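Local coordinates for protein thermotoga maritima TmcAL (Thermotoga maritima, PDB 5Y0T) that binds adenosine-5'-rp-alpha-thio-triphosphate in this crystal structure and belongs to the HIGH nucleotidyl transferase family of the HUP clan, at residues K52-E57 and M238-E243; T93-D98 and L350-K355; S259-K264 and G291-F296. One frame throughout, in Å; residues are numbered along the deposited sequence.

All three contacts are made largely by buried residues, but their chemistry differs. Interaction 1 joins helices 52-61 and 231-242 through a charged network with a water. Interaction 2 sets the loop before strand 98-103 against helix 346-356 and is apolar, with no hydrogen bond across it. Interaction 3 is an aromatic contact among helices, with an arginine that reaches the second subunit. No element is shared, although helices 231-242 and 254-261 follow each other in the chain. Interactions 1 and 2 both lie against strands of the mixed sheet, 337-343 and 32-38 among them. Interactions 2 and 3 lie on opposite sides of the chain's centre, their own centres about 44 Å apart.

Interaction 1: residues K52-E57 and M238-E243; sequences KFARAE and MREINE
E57 and R239 meet because both leave their helices with CG anti to the backbone N, E57 at chi1 -177°. The E57 chain then runs straight out. R239 bends at chi3 (79°), which turns its guanidinium so that it can serve two acids at once. NH1 of R239 donates to OE1 of E57 at 2.9 Å in a salt bridge, and the bond is almost straight (176°). The oxygen lies in the guanidinium plane. The nitrogen, however, stands above the carboxylate plane of E57, since the two flat groups are tilted well away from each other.

R239 also grips its neighbour E240, and the three residues form a salt-bridge network. NE of R239 lies 2.8 Å from OE2 of E240, and NH2 of R239 lies 2.9 Å from the same OE2. This is a side-on hold on a single oxygen. E240 bends at chi2 to bring its carboxylate back to R239. That bend also lays its carbons against A54: CB of A54 is 3.7 Å from CD of E240. A54 and E240 are the closest backbone positions of the two segments, which run roughly antiparallel.

One water completes the network. It donates to O of F53 and to OE1 of E57, and accepts from NH2 of R239 at 3.0 Å. Outside the segments, R61 pairs with OE2 of E57 and R245 with OE2 of E240. The contact thus ties helix 52-61, which packs on strand 337-343, to helix 231-242.

Two carboxylates share one guanidinium, and each has a second arginine. This should favour their charged forms and ease the repulsion between them. With NE, NH1 and NH2 all engaged, the guanidinium of R239 is fixed in its rotation.

Interaction 2: residues T93-D98 and L350-K355; sequences TGVVTD and LSLMRK
The side chain of M353 packs against a backbone oxygen as well as against carbon. CG of M353 lies 3.6 Å from O of T93, and no hydrogen bond joins the two segments. Further along the same side chain, a bend at chi3 (53°) carries the methyl over the threonine, where CE of M353 meets CG2 of T93 at 3.9 Å. The two side chains cross at a slant.

V95 supplies the rest of the loop surface and splits its methyls between two partners. CG2 of V95 touches CG of M353 at 3.8 Å, and the V95 side chain stands square to that of M353. CG1 of V95 meets CD2 of L352, also at 3.8 Å; V95 and L352 lie alongside each other, pointing opposite ways.

The loop is shaped by an ST turn: OG1 of T93 accepts from N of V95 at 3.3 Å. The same oxygen is also hydrogen-bonded to O of L90, within helix 79-92. G94 leaves the helical conformation with a positive phi of 81°, and the chain then runs into strand 98-103 of the central sheet. This is a helix-to-strand connection of the alpha/beta domain characteristic of the HUP clan. I34 of strand 32-38 touches both V95 and M353, and I361 of strand 361-362 also packs on M353.

Interaction 3: residues S259-K264 and G291-F296; sequences SFFRLK and GSYRDF
R262 NH2 is held by two carbonyl oxygens, that of T290 and that of R408 of the second subunit. The same nitrogen touches G291 only loosely, 4.5 Å from its CA. NE of R262 binds O of A287, and NH1 binds O of N396 of the second subunit. One guanidinium therefore ties the chain just before 291-296, at A287 and T290, to the second subunit.

The rest of the contact is aromatic. F261 points at F296, and CD2 of F261 lies 3.6 Å from CZ of F296. The ring centres are 5.3 Å apart and the planes make 38°, so the rings meet at a slant. F296 reaches across because its CG is anti to the backbone N (chi1 173°). Y293 adds a looser touch: its CE1 lies near the plane of the F261 ring, at the ring's edge, 4.3 Å from CE2 of F261.

Each segment is at a helix end. A type I turn from F261 to K264 leads the chain on from helix 254-261. S292 is the N-cap of helix 293-300, with OG of S292 accepting from N of D295 at 3.1 Å.

F283 of helix 279-289 meets both phenylalanine rings, edge-to-face with F296, and the C286-C299 disulfide links that helix to helix 293-300. Helix 307-318 packs on F261 and Y293 through A314.

Interaction 1: residues K52-E57 and M238-E243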
ATOM      1  N   LYS A  52     -12.930 -17.848  -1.838  1.00 16.06           N
ATOM      2  CA  LYS A  52     -12.951 -19.090  -1.069  1.00 17.17           C
ATOM      3  C   LYS A  52     -14.375 -19.529  -0.746  1.00 18.28           C
ATOM      4  O   LYS A  52     -14.637 -20.720  -0.561  1.00 20.85           O
ATOM      5  CB  LYS A  52     -12.137 -18.920   0.226  1.00 16.79           C
ATOM      6  CG  LYS A  52     -12.763 -17.902   1.191  1.00 18.33           C
ATOM      7  CD  LYS A  52     -11.767 -17.474   2.270  1.00 14.31           C
ATOM      8  CE  LYS A  52     -12.404 -16.424   3.195  1.00 17.96           C
ATOM      9  NZ  LYS A  52     -11.445 -15.985   4.270  1.00 18.23           N
ATOM     10  N   PHE A  53     -15.307 -18.582  -0.701  1.00 17.22           N
ATOM     11  CA  PHE A  53     -16.701 -18.945  -0.420  1.00 17.75           C
ATOM     12  C   PHE A  53     -17.305 -19.705  -1.606  1.00 22.95           C
ATOM     13  O   PHE A  53     -18.013 -20.708  -1.446  1.00 21.94           O
ATOM     14  CB  PHE A  53     -17.508 -17.687  -0.086  1.00 22.95           C
ATOM     15  CG  PHE A  53     -16.944 -16.919   1.090  1.00 22.19           C
ATOM     16  CD1 PHE A  53     -16.983 -17.455   2.362  1.00 27.72           C
ATOM     17  CD2 PHE A  53     -16.371 -15.676   0.912  1.00 26.73           C
ATOM     18  CE1 PHE A  53     -16.457 -16.754   3.442  1.00 25.02           C
ATOM     19  CE2 PHE A  53     -15.844 -14.977   1.987  1.00 30.79           C
ATOM     20  CZ  PHE A  53     -15.892 -15.518   3.244  1.00 24.05           C
ATOM     21  N   ALA A  54     -17.001 -19.238  -2.807  1.00 19.84           N
ATOM     22  CA  ALA A  54     -17.415 -19.947  -4.013  1.00 18.00           C
ATOM     23  C   ALA A  54     -16.718 -21.307  -4.124  1.00 19.53           C
ATOM     24  O   ALA A  54     -17.348 -22.328  -4.431  1.00 21.47           O
ATOM     25  CB  ALA A  54     -17.129 -19.093  -5.248  1.00 19.35           C
ATOM     26  N   ARG A  55     -15.417 -21.337  -3.878  1.00 16.83           N
ATOM     27  CA  ARG A  55     -14.689 -22.594  -4.045  1.00 20.65           C
ATOM     28  C   ARG A  55     -15.049 -23.591  -2.923  1.00 22.60           C
ATOM     29  O   ARG A  55     -15.079 -24.797  -3.154  1.00 17.30           O
ATOM     30  CB  ARG A  55     -13.177 -22.327  -4.126  1.00 15.33           C
ATOM     31  CG  ARG A  55     -12.726 -22.011  -5.563  1.00 22.20           C
ATOM     32  CD  ARG A  55     -11.437 -21.168  -5.631  1.00 21.79           C
ATOM     33  NE  ARG A  55     -10.407 -21.655  -4.711  1.00 16.81           N
ATOM     34  CZ  ARG A  55     -10.007 -20.980  -3.642  1.00 16.79           C
ATOM     35  NH1 ARG A  55     -10.522 -19.775  -3.388  1.00 16.67           N
ATOM     36  NH2 ARG A  55      -9.085 -21.488  -2.840  1.00 18.05           N
ATOM     37  N   ALA A  56     -15.363 -23.092  -1.727  1.00 18.36           N
ATOM     38  CA  ALA A  56     -15.872 -23.975  -0.658  1.00 21.63           C
ATOM     39  C   ALA A  56     -17.175 -24.659  -1.075  1.00 20.76           C
ATOM     40  O   ALA A  56     -17.379 -25.863  -0.846  1.00 18.76           O
ATOM     41  CB  ALA A  56     -16.085 -23.191   0.642  1.00 21.10           C
ATOM     42  N   GLU A  57     -18.064 -23.900  -1.701  1.00 17.66           N
ATOM     43  CA  GLU A  57     -19.328 -24.486  -2.122  1.00 23.00           C
ATOM     44  C   GLU A  57     -19.112 -25.570  -3.177  1.00 22.36           C
ATOM     45  O   GLU A  57     -19.766 -26.625  -3.138  1.00 23.22           O
ATOM     46  CB  GLU A  57     -20.292 -23.418  -2.667  1.00 20.18           C
ATOM     47  CG  GLU A  57     -21.622 -24.014  -3.028  1.00 22.32           C
ATOM     48  CD  GLU A  57     -22.626 -23.011  -3.564  1.00 26.52           C
ATOM     49  OE1 GLU A  57     -22.472 -21.793  -3.322  1.00 25.81           O
ATOM     50  OE2 GLU A  57     -23.573 -23.463  -4.233  1.00 27.45           O
ATOM     51  N   MET A 238     -19.128 -19.619 -13.540  1.00 24.98           N
ATOM     52  CA  MET A 238     -19.973 -18.722 -14.334  1.00 27.41           C
ATOM     53  C   MET A 238     -20.816 -17.790 -13.456  1.00 28.98           C
ATOM     54  O   MET A 238     -21.001 -16.608 -13.788  1.00 24.86           O
ATOM     55  CB  MET A 238     -20.885 -19.531 -15.257  1.00 26.73           C
ATOM     56  CG  MET A 238     -20.150 -20.227 -16.394  1.00 38.14           C
ATOM     57  SD  MET A 238     -19.375 -19.067 -17.539  1.00 60.84           S
ATOM     58  CE  MET A 238     -17.641 -19.267 -17.151  1.00 40.07           C
ATOM     59  N   ARG A 239     -21.325 -18.324 -12.348  1.00 28.84           N
ATOM     60  CA  ARG A 239     -22.092 -17.532 -11.384  1.00 29.26           C
ATOM     61  C   ARG A 239     -21.286 -16.341 -10.886  1.00 27.38           C
ATOM     62  O   ARG A 239     -21.783 -15.209 -10.835  1.00 22.42           O
ATOM     63  CB  ARG A 239     -22.520 -18.388 -10.184  1.00 31.74           C
ATOM     64  CG  ARG A 239     -23.354 -17.621  -9.144  1.00 32.10           C
ATOM     65  CD  ARG A 239     -23.500 -18.400  -7.844  1.00 31.36           C
ATOM     66  NE  ARG A 239     -22.306 -18.293  -7.012  1.00 31.17           N
ATOM     67  CZ  ARG A 239     -22.056 -19.057  -5.954  1.00 30.14           C
ATOM     68  NH1 ARG A 239     -22.916 -20.006  -5.605  1.00 31.07           N
ATOM     69  NH2 ARG A 239     -20.941 -18.876  -5.249  1.00 27.36           N
ATOM     70  N   GLU A 240     -20.036 -16.595 -10.509  1.00 22.32           N
ATOM     71  CA  GLU A 240     -19.199 -15.532  -9.970  1.00 22.69           C
ATOM     72  C   GLU A 240     -18.859 -14.517 -11.056  1.00 26.84           C
ATOM     73  O   GLU A 240     -18.814 -13.310 -10.803  1.00 26.10           O
ATOM     74  CB  GLU A 240     -17.916 -16.103  -9.351  1.00 23.09           C
ATOM     75  CG  GLU A 240     -18.167 -17.029  -8.175  1.00 19.39           C
ATOM     76  CD  GLU A 240     -18.842 -16.312  -7.028  1.00 26.03           C
ATOM     77  OE1 GLU A 240     -18.178 -15.439  -6.440  1.00 25.86           O
ATOM     78  OE2 GLU A 240     -20.033 -16.605  -6.727  1.00 24.52           O
ATOM     79  N   ILE A 241     -18.616 -15.001 -12.266  1.00 22.78           N
ATOM     80  CA  ILE A 241     -18.302 -14.105 -13.366  1.00 25.36           C
ATOM     81  C   ILE A 241     -19.531 -13.251 -13.729  1.00 29.03           C
ATOM     82  O   ILE A 241     -19.406 -12.042 -13.932  1.00 27.16           O
ATOM     83  CB  ILE A 241     -17.796 -14.890 -14.589  1.00 26.81           C
ATOM     84  CG1 ILE A 241     -16.455 -15.559 -14.247  1.00 23.99           C
ATOM     85  CG2 ILE A 241     -17.672 -13.981 -15.827  1.00 25.30           C
ATOM     86  CD1 ILE A 241     -15.887 -16.396 -15.366  1.00 26.71           C
ATOM     87  N   ASN A 242     -20.713 -13.873 -13.772  1.00 25.77           N
ATOM     88  CA  ASN A 242     -21.964 -13.152 -14.039  1.00 24.06           C
ATOM     89  C   ASN A 242     -22.275 -12.040 -13.055  1.00 23.58           C
ATOM     90  O   ASN A 242     -22.956 -11.076 -13.411  1.00 25.64           O
ATOM     91  CB  ASN A 242     -23.152 -14.110 -14.046  1.00 29.16           C
ATOM     92  CG  ASN A 242     -23.129 -15.042 -15.216  1.00 35.99           C
ATOM     93  OD1 ASN A 242     -22.441 -14.785 -16.205  1.00 35.44           O
ATOM     94  ND2 ASN A 242     -23.881 -16.138 -15.121  1.00 41.67           N
ATOM     95  N   GLU A 243     -21.832 -12.197 -11.807  1.00 25.09           N
ATOM     96  CA  GLU A 243     -22.079 -11.180 -10.783  1.00 21.47           C
ATOM     97  C   GLU A 243     -20.907 -10.224 -10.581  1.00 25.80           C
ATOM     98  O   GLU A 243     -20.970  -9.349  -9.724  1.00 26.84           O
ATOM     99  CB  GLU A 243     -22.428 -11.845  -9.453  1.00 22.54           C
ATOM    100  CG  GLU A 243     -23.752 -12.602  -9.491  1.00 29.09           C
ATOM    101  CD  GLU A 243     -24.164 -13.132  -8.133  1.00 34.43           C
ATOM    102  OE1 GLU A 243     -24.033 -12.403  -7.122  1.00 31.70           O
ATOM    103  OE2 GLU A 243     -24.612 -14.289  -8.074  1.00 36.25           O
TER
HETATM  104  O   HOH W   1     -20.625 -20.003  -2.488  1.00 29.63           O

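Interaction 2: residues T93-D98 and L350-K355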
ATOM      1  N   THR A  93      -8.485 -31.164  14.224  1.00 17.74           N
ATOM      2  CA  THR A  93      -9.913 -31.471  14.193  1.00 18.82           C
ATOM      3  C   THR A  93     -10.244 -32.542  15.212  1.00 20.03           C
ATOM      4  O   THR A  93     -11.380 -32.622  15.685  1.00 18.44           O
ATOM      5  CB  THR A  93     -10.369 -31.992  12.828  1.00 19.45           C
ATOM      6  OG1 THR A  93      -9.675 -33.219  12.558  1.00 18.31           O
ATOM      7  CG2 THR A  93     -10.069 -30.959  11.711  1.00 17.37           C
ATOM      8  N   GLY A  94      -9.251 -33.382  15.511  1.00 23.36           N
ATOM      9  CA  GLY A  94      -9.406 -34.469  16.461  1.00 21.16           C
ATOM     10  C   GLY A  94     -10.071 -35.697  15.863  1.00 22.38           C
ATOM     11  O   GLY A  94     -10.321 -36.674  16.582  1.00 24.03           O
ATOM     12  N   VAL A  95     -10.515 -35.595  14.612  1.00 17.73           N
ATOM     13  CA  VAL A  95     -11.211 -36.718  13.963  1.00 21.22           C
ATOM     14  C   VAL A  95     -10.592 -37.338  12.699  1.00 24.61           C
ATOM     15  O   VAL A  95     -10.984 -38.434  12.282  1.00 21.61           O
ATOM     16  CB  VAL A  95     -12.647 -36.296  13.602  1.00 19.56           C
ATOM     17  CG1 VAL A  95     -13.407 -35.862  14.863  1.00 22.96           C
ATOM     18  CG2 VAL A  95     -12.613 -35.167  12.575  1.00 17.35           C
ATOM     19  N   VAL A  96      -9.617 -36.669  12.102  1.00 20.63           N
ATOM     20  CA  VAL A  96      -9.096 -37.115  10.812  1.00 21.91           C
ATOM     21  C   VAL A  96      -8.180 -38.307  11.026  1.00 22.18           C
ATOM     22  O   VAL A  96      -7.328 -38.252  11.901  1.00 17.90           O
ATOM     23  CB  VAL A  96      -8.354 -35.982  10.084  1.00 25.19           C
ATOM     24  CG1 VAL A  96      -7.489 -36.551   8.949  1.00 17.30           C
ATOM     25  CG2 VAL A  96      -9.367 -34.957   9.547  1.00 16.00           C
ATOM     26  N   THR A  97      -8.468 -39.435  10.359  1.00 15.98           N
ATOM     27  CA  THR A  97      -7.625 -40.627  10.492  1.00 22.46           C
ATOM     28  C   THR A  97      -6.710 -40.952   9.311  1.00 25.85           C
ATOM     29  O   THR A  97      -5.705 -41.659   9.474  1.00 21.56           O
ATOM     30  CB  THR A  97      -8.498 -41.867  10.750  1.00 19.65           C
ATOM     31  OG1 THR A  97      -9.397 -42.042   9.650  1.00 18.99           O
ATOM     32  CG2 THR A  97      -9.300 -41.692  12.039  1.00 23.94           C
ATOM     33  N   ASP A  98      -7.034 -40.391   8.147  1.00 20.17           N
ATOM     34  CA  ASP A  98      -6.385 -40.715   6.885  1.00 24.83           C
ATOM     35  C   ASP A  98      -6.276 -39.479   6.025  1.00 20.39           C
ATOM     36  O   ASP A  98      -7.234 -38.730   5.886  1.00 19.89           O
ATOM     37  CB  ASP A  98      -7.155 -41.778   6.087  1.00 18.64           C
ATOM     38  CG  ASP A  98      -7.179 -43.134   6.758  1.00 24.77           C
ATOM     39  OD1 ASP A  98      -8.083 -43.374   7.588  1.00 22.04           O
ATOM     40  OD2 ASP A  98      -6.311 -43.974   6.428  1.00 20.90           O
ATOM     41  N   LEU A 350     -18.951 -32.409  12.218  1.00 20.47           N
ATOM     42  CA  LEU A 350     -18.632 -31.126  12.847  1.00 24.57           C
ATOM     43  C   LEU A 350     -19.009 -31.150  14.325  1.00 23.70           C
ATOM     44  O   LEU A 350     -18.285 -30.635  15.181  1.00 28.79           O
ATOM     45  CB  LEU A 350     -19.336 -29.985  12.119  1.00 19.75           C
ATOM     46  CG  LEU A 350     -19.048 -28.583  12.670  1.00 31.70           C
ATOM     47  CD1 LEU A 350     -17.543 -28.328  12.700  1.00 28.69           C
ATOM     48  CD2 LEU A 350     -19.768 -27.533  11.824  1.00 28.79           C
ATOM     49  N   SER A 351     -20.128 -31.798  14.634  1.00 20.12           N
ATOM     50  CA  SER A 351     -20.553 -31.942  16.009  1.00 22.32           C
ATOM     51  C   SER A 351     -19.518 -32.729  16.842  1.00 26.40           C
ATOM     52  O   SER A 351     -19.209 -32.380  17.993  1.00 23.23           O
ATOM     53  CB  SER A 351     -21.932 -32.616  16.051  1.00 24.04           C
ATOM     54  OG  SER A 351     -22.321 -32.875  17.385  1.00 37.08           O
ATOM     55  N   LEU A 352     -18.965 -33.777  16.251  1.00 21.63           N
ATOM     56  CA  LEU A 352     -17.933 -34.553  16.928  1.00 27.24           C
ATOM     57  C   LEU A 352     -16.650 -33.729  17.105  1.00 25.14           C
ATOM     58  O   LEU A 352     -16.013 -33.796  18.149  1.00 24.19           O
ATOM     59  CB  LEU A 352     -17.626 -35.836  16.157  1.00 30.84           C
ATOM     60  CG  LEU A 352     -16.677 -36.786  16.896  1.00 32.29           C
ATOM     61  CD1 LEU A 352     -17.289 -37.224  18.234  1.00 38.18           C
ATOM     62  CD2 LEU A 352     -16.364 -38.000  16.049  1.00 30.81           C
ATOM     63  N   MET A 353     -16.283 -32.959  16.082  1.00 22.10           N
ATOM     64  CA  MET A 353     -15.140 -32.048  16.180  1.00 19.79           C
ATOM     65  C   MET A 353     -15.276 -31.097  17.353  1.00 25.63           C
ATOM     66  O   MET A 353     -14.291 -30.794  18.017  1.00 25.06           O
ATOM     67  CB  MET A 353     -14.962 -31.241  14.890  1.00 19.03           C
ATOM     68  CG  MET A 353     -14.389 -32.054  13.739  1.00 23.62           C
ATOM     69  SD  MET A 353     -14.423 -31.141  12.186  1.00 28.33           S
ATOM     70  CE  MET A 353     -13.584 -29.637  12.683  1.00 20.90           C
ATOM     71  N   ARG A 354     -16.491 -30.627  17.621  1.00 24.06           N
ATOM     72  CA  ARG A 354     -16.660 -29.698  18.739  1.00 27.23           C
ATOM     73  C   ARG A 354     -16.292 -30.373  20.051  1.00 28.86           C
ATOM     74  O   ARG A 354     -15.827 -29.717  20.985  1.00 25.45           O
ATOM     75  CB  ARG A 354     -18.080 -29.144  18.794  1.00 26.90           C
ATOM     76  CG  ARG A 354     -18.411 -28.231  17.604  1.00 29.18           C
ATOM     77  CD  ARG A 354     -19.714 -27.459  17.816  1.00 34.15           C
ATOM     78  NE  ARG A 354     -20.190 -26.838  16.578  1.00 36.26           N
ATOM     79  CZ  ARG A 354     -19.764 -25.664  16.113  1.00 40.61           C
ATOM     80  NH1 ARG A 354     -20.260 -25.176  14.983  1.00 44.06           N
ATOM     81  NH2 ARG A 354     -18.840 -24.975  16.775  1.00 36.18           N
ATOM     82  N   LYS A 355     -16.479 -31.686  20.123  1.00 25.02           N
ATOM     83  CA  LYS A 355     -16.066 -32.419  21.318  1.00 27.51           C
ATOM     84  C   LYS A 355     -14.574 -32.756  21.303  1.00 27.83           C
ATOM     85  O   LYS A 355     -13.927 -32.770  22.349  1.00 28.85           O
ATOM     86  CB  LYS A 355     -16.874 -33.712  21.478  1.00 27.63           C
ATOM     87  CG  LYS A 355     -18.390 -33.501  21.613  1.00 35.76           C
ATOM     88  CD  LYS A 355     -19.112 -34.850  21.686  1.00 43.05           C
ATOM     89  CE  LYS A 355     -20.623 -34.699  21.882  1.00 57.79           C
ATOM     90  NZ  LYS A 355     -21.332 -34.204  20.663  1.00 62.30           N
TER

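Interaction 3: residues S259-K264 and G291-F296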
ATOM      1  N   SER A 259       3.210  -0.372  -7.056  1.00 23.93           N
ATOM      2  CA  SER A 259       3.111   0.957  -6.458  1.00 22.23           C
ATOM      3  C   SER A 259       3.403   0.900  -4.956  1.00 23.95           C
ATOM      4  O   SER A 259       4.079   1.763  -4.401  1.00 22.89           O
ATOM      5  CB  SER A 259       1.719   1.559  -6.706  1.00 19.63           C
ATOM      6  OG  SER A 259       1.506   1.818  -8.084  1.00 27.14           O
ATOM      7  N   PHE A 260       2.890  -0.130  -4.307  1.00 21.82           N
ATOM      8  CA  PHE A 260       3.112  -0.330  -2.881  1.00 24.03           C
ATOM      9  C   PHE A 260       4.626  -0.493  -2.585  1.00 24.88           C
ATOM     10  O   PHE A 260       5.149   0.106  -1.646  1.00 23.18           O
ATOM     11  CB  PHE A 260       2.286  -1.544  -2.414  1.00 23.15           C
ATOM     12  CG  PHE A 260       2.428  -1.869  -0.950  1.00 25.33           C
ATOM     13  CD1 PHE A 260       3.462  -2.685  -0.507  1.00 22.38           C
ATOM     14  CD2 PHE A 260       1.516  -1.387  -0.022  1.00 25.49           C
ATOM     15  CE1 PHE A 260       3.603  -2.990   0.838  1.00 25.23           C
ATOM     16  CE2 PHE A 260       1.651  -1.694   1.337  1.00 25.42           C
ATOM     17  CZ  PHE A 260       2.701  -2.497   1.760  1.00 23.97           C
ATOM     18  N   PHE A 261       5.345  -1.240  -3.421  1.00 24.40           N
ATOM     19  CA  PHE A 261       6.785  -1.439  -3.186  1.00 22.82           C
ATOM     20  C   PHE A 261       7.580  -0.144  -3.342  1.00 29.47           C
ATOM     21  O   PHE A 261       8.636  -0.000  -2.741  1.00 29.09           O
ATOM     22  CB  PHE A 261       7.364  -2.518  -4.114  1.00 23.41           C
ATOM     23  CG  PHE A 261       6.673  -3.845  -3.987  1.00 26.01           C
ATOM     24  CD1 PHE A 261       6.037  -4.190  -2.807  1.00 30.77           C
ATOM     25  CD2 PHE A 261       6.620  -4.721  -5.055  1.00 28.84           C
ATOM     26  CE1 PHE A 261       5.367  -5.398  -2.679  1.00 31.36           C
ATOM     27  CE2 PHE A 261       5.948  -5.927  -4.939  1.00 24.59           C
ATOM     28  CZ  PHE A 261       5.321  -6.271  -3.752  1.00 29.91           C
ATOM     29  N   ARG A 262       7.072   0.807  -4.121  1.00 28.83           N
ATOM     30  CA  ARG A 262       7.748   2.098  -4.250  1.00 24.80           C
ATOM     31  C   ARG A 262       7.574   2.972  -3.017  1.00 26.80           C
ATOM     32  O   ARG A 262       8.182   4.040  -2.906  1.00 32.11           O
ATOM     33  CB  ARG A 262       7.239   2.865  -5.474  1.00 36.21           C
ATOM     34  CG  ARG A 262       7.594   2.233  -6.799  1.00 36.65           C
ATOM     35  CD  ARG A 262       7.210   3.137  -7.957  1.00 29.28           C
ATOM     36  NE  ARG A 262       7.697   2.596  -9.219  1.00 28.39           N
ATOM     37  CZ  ARG A 262       7.650   3.231 -10.381  1.00 33.19           C
ATOM     38  NH1 ARG A 262       7.148   4.457 -10.454  1.00 27.20           N
ATOM     39  NH2 ARG A 262       8.135   2.645 -11.473  1.00 31.03           N
ATOM     40  N   LEU A 263       6.731   2.529  -2.097  1.00 25.49           N
ATOM     41  CA  LEU A 263       6.498   3.257  -0.863  1.00 27.50           C
ATOM     42  C   LEU A 263       7.448   2.780   0.237  1.00 34.53           C
ATOM     43  O   LEU A 263       7.540   3.399   1.299  1.00 31.72           O
ATOM     44  CB  LEU A 263       5.033   3.080  -0.419  1.00 22.61           C
ATOM     45  CG  LEU A 263       3.970   3.616  -1.397  1.00 20.05           C
ATOM     46  CD1 LEU A 263       2.530   3.307  -0.914  1.00 21.52           C
ATOM     47  CD2 LEU A 263       4.169   5.118  -1.618  1.00 25.43           C
ATOM     48  N   LYS A 264       8.163   1.688  -0.032  1.00 28.07           N
ATOM     49  CA  LYS A 264       8.927   1.000   1.005  1.00 26.14           C
ATOM     50  C   LYS A 264      10.414   1.018   0.744  1.00 32.33           C
ATOM     51  O   LYS A 264      10.841   0.959  -0.406  1.00 27.42           O
ATOM     52  CB  LYS A 264       8.461  -0.460   1.131  1.00 23.42           C
ATOM     53  CG  LYS A 264       6.985  -0.610   1.458  1.00 28.61           C
ATOM     54  CD  LYS A 264       6.651   0.051   2.777  1.00 34.43           C
ATOM     55  CE  LYS A 264       5.190  -0.172   3.145  1.00 46.97           C
ATOM     56  NZ  LYS A 264       4.964   0.070   4.600  1.00 49.87           N
ATOM     57  N   GLY A 291       7.944  -0.545 -14.749  1.00 31.52           N
ATOM     58  CA  GLY A 291       6.647   0.103 -14.825  1.00 34.91           C
ATOM     59  C   GLY A 291       5.434  -0.810 -14.782  1.00 35.30           C
ATOM     60  O   GLY A 291       4.305  -0.326 -14.818  1.00 34.36           O
ATOM     61  N   SER A 292       5.659  -2.122 -14.733  1.00 30.45           N
ATOM     62  CA  SER A 292       4.567  -3.081 -14.565  1.00 28.74           C
ATOM     63  C   SER A 292       5.044  -4.236 -13.712  1.00 29.50           C
ATOM     64  O   SER A 292       6.237  -4.539 -13.677  1.00 32.16           O
ATOM     65  CB  SER A 292       4.065  -3.613 -15.910  1.00 30.87           C
ATOM     66  OG  SER A 292       4.995  -4.539 -16.459  1.00 32.84           O
ATOM     67  N   TYR A 293       4.101  -4.893 -13.046  1.00 26.67           N
ATOM     68  CA  TYR A 293       4.409  -5.990 -12.152  1.00 29.22           C
ATOM     69  C   TYR A 293       4.998  -7.156 -12.936  1.00 31.00           C
ATOM     70  O   TYR A 293       5.870  -7.877 -12.443  1.00 24.53           O
ATOM     71  CB  TYR A 293       3.150  -6.417 -11.395  1.00 25.84           C
ATOM     72  CG  TYR A 293       3.391  -7.439 -10.312  1.00 25.23           C
ATOM     73  CD1 TYR A 293       4.352  -7.234  -9.331  1.00 25.64           C
ATOM     74  CD2 TYR A 293       2.653  -8.615 -10.271  1.00 24.81           C
ATOM     75  CE1 TYR A 293       4.573  -8.193  -8.330  1.00 24.76           C
ATOM     76  CE2 TYR A 293       2.866  -9.561  -9.290  1.00 25.73           C
ATOM     77  CZ  TYR A 293       3.818  -9.343  -8.323  1.00 23.98           C
ATOM     78  OH  TYR A 293       4.002 -10.297  -7.343  1.00 24.89           O
ATOM     79  N   ARG A 294       4.543  -7.325 -14.171  1.00 30.24           N
ATOM     80  CA  ARG A 294       5.125  -8.357 -15.025  1.00 34.72           C
ATOM     81  C   ARG A 294       6.615  -8.066 -15.225  1.00 32.44           C
ATOM     82  O   ARG A 294       7.451  -8.955 -15.089  1.00 30.54           O
ATOM     83  CB  ARG A 294       4.405  -8.431 -16.376  1.00 40.03           C
ATOM     84  CG  ARG A 294       4.813  -9.636 -17.219  1.00 51.14           C
ATOM     85  CD  ARG A 294       4.346  -9.524 -18.666  1.00 62.43           C
ATOM     86  NE  ARG A 294       5.063  -8.476 -19.390  1.00 77.25           N
ATOM     87  CZ  ARG A 294       6.270  -8.630 -19.934  1.00 84.65           C
ATOM     88  NH1 ARG A 294       6.907  -9.792 -19.835  1.00 83.60           N
ATOM     89  NH2 ARG A 294       6.843  -7.617 -20.573  1.00 87.05           N
ATOM     90  N   ASP A 295       6.946  -6.817 -15.537  1.00 30.44           N
ATOM     91  CA  ASP A 295       8.350  -6.448 -15.715  1.00 30.94           C
ATOM     92  C   ASP A 295       9.096  -6.524 -14.384  1.00 34.69           C
ATOM     93  O   ASP A 295      10.265  -6.923 -14.348  1.00 36.91           O
ATOM     94  CB  ASP A 295       8.487  -5.047 -16.322  1.00 30.54           C
ATOM     95  CG  ASP A 295       8.035  -4.989 -17.775  1.00 37.31           C
ATOM     96  OD1 ASP A 295       7.835  -6.061 -18.387  1.00 36.29           O
ATOM     97  OD2 ASP A 295       7.885  -3.868 -18.308  1.00 39.35           O
ATOM     98  N   PHE A 296       8.422  -6.132 -13.300  1.00 29.67           N
ATOM     99  CA  PHE A 296       8.989  -6.244 -11.955  1.00 30.16           C
ATOM    100  C   PHE A 296       9.462  -7.665 -11.662  1.00 30.65           C
ATOM    101  O   PHE A 296      10.588  -7.875 -11.216  1.00 31.65           O
ATOM    102  CB  PHE A 296       7.959  -5.830 -10.899  1.00 30.69           C
ATOM    103  CG  PHE A 296       8.403  -6.077  -9.475  1.00 27.85           C
ATOM    104  CD1 PHE A 296       7.939  -7.182  -8.769  1.00 24.55           C
ATOM    105  CD2 PHE A 296       9.261  -5.188  -8.836  1.00 27.88           C
ATOM    106  CE1 PHE A 296       8.331  -7.402  -7.457  1.00 23.95           C
ATOM    107  CE2 PHE A 296       9.654  -5.398  -7.511  1.00 24.24           C
ATOM    108  CZ  PHE A 296       9.193  -6.514  -6.825  1.00 22.65           C
TER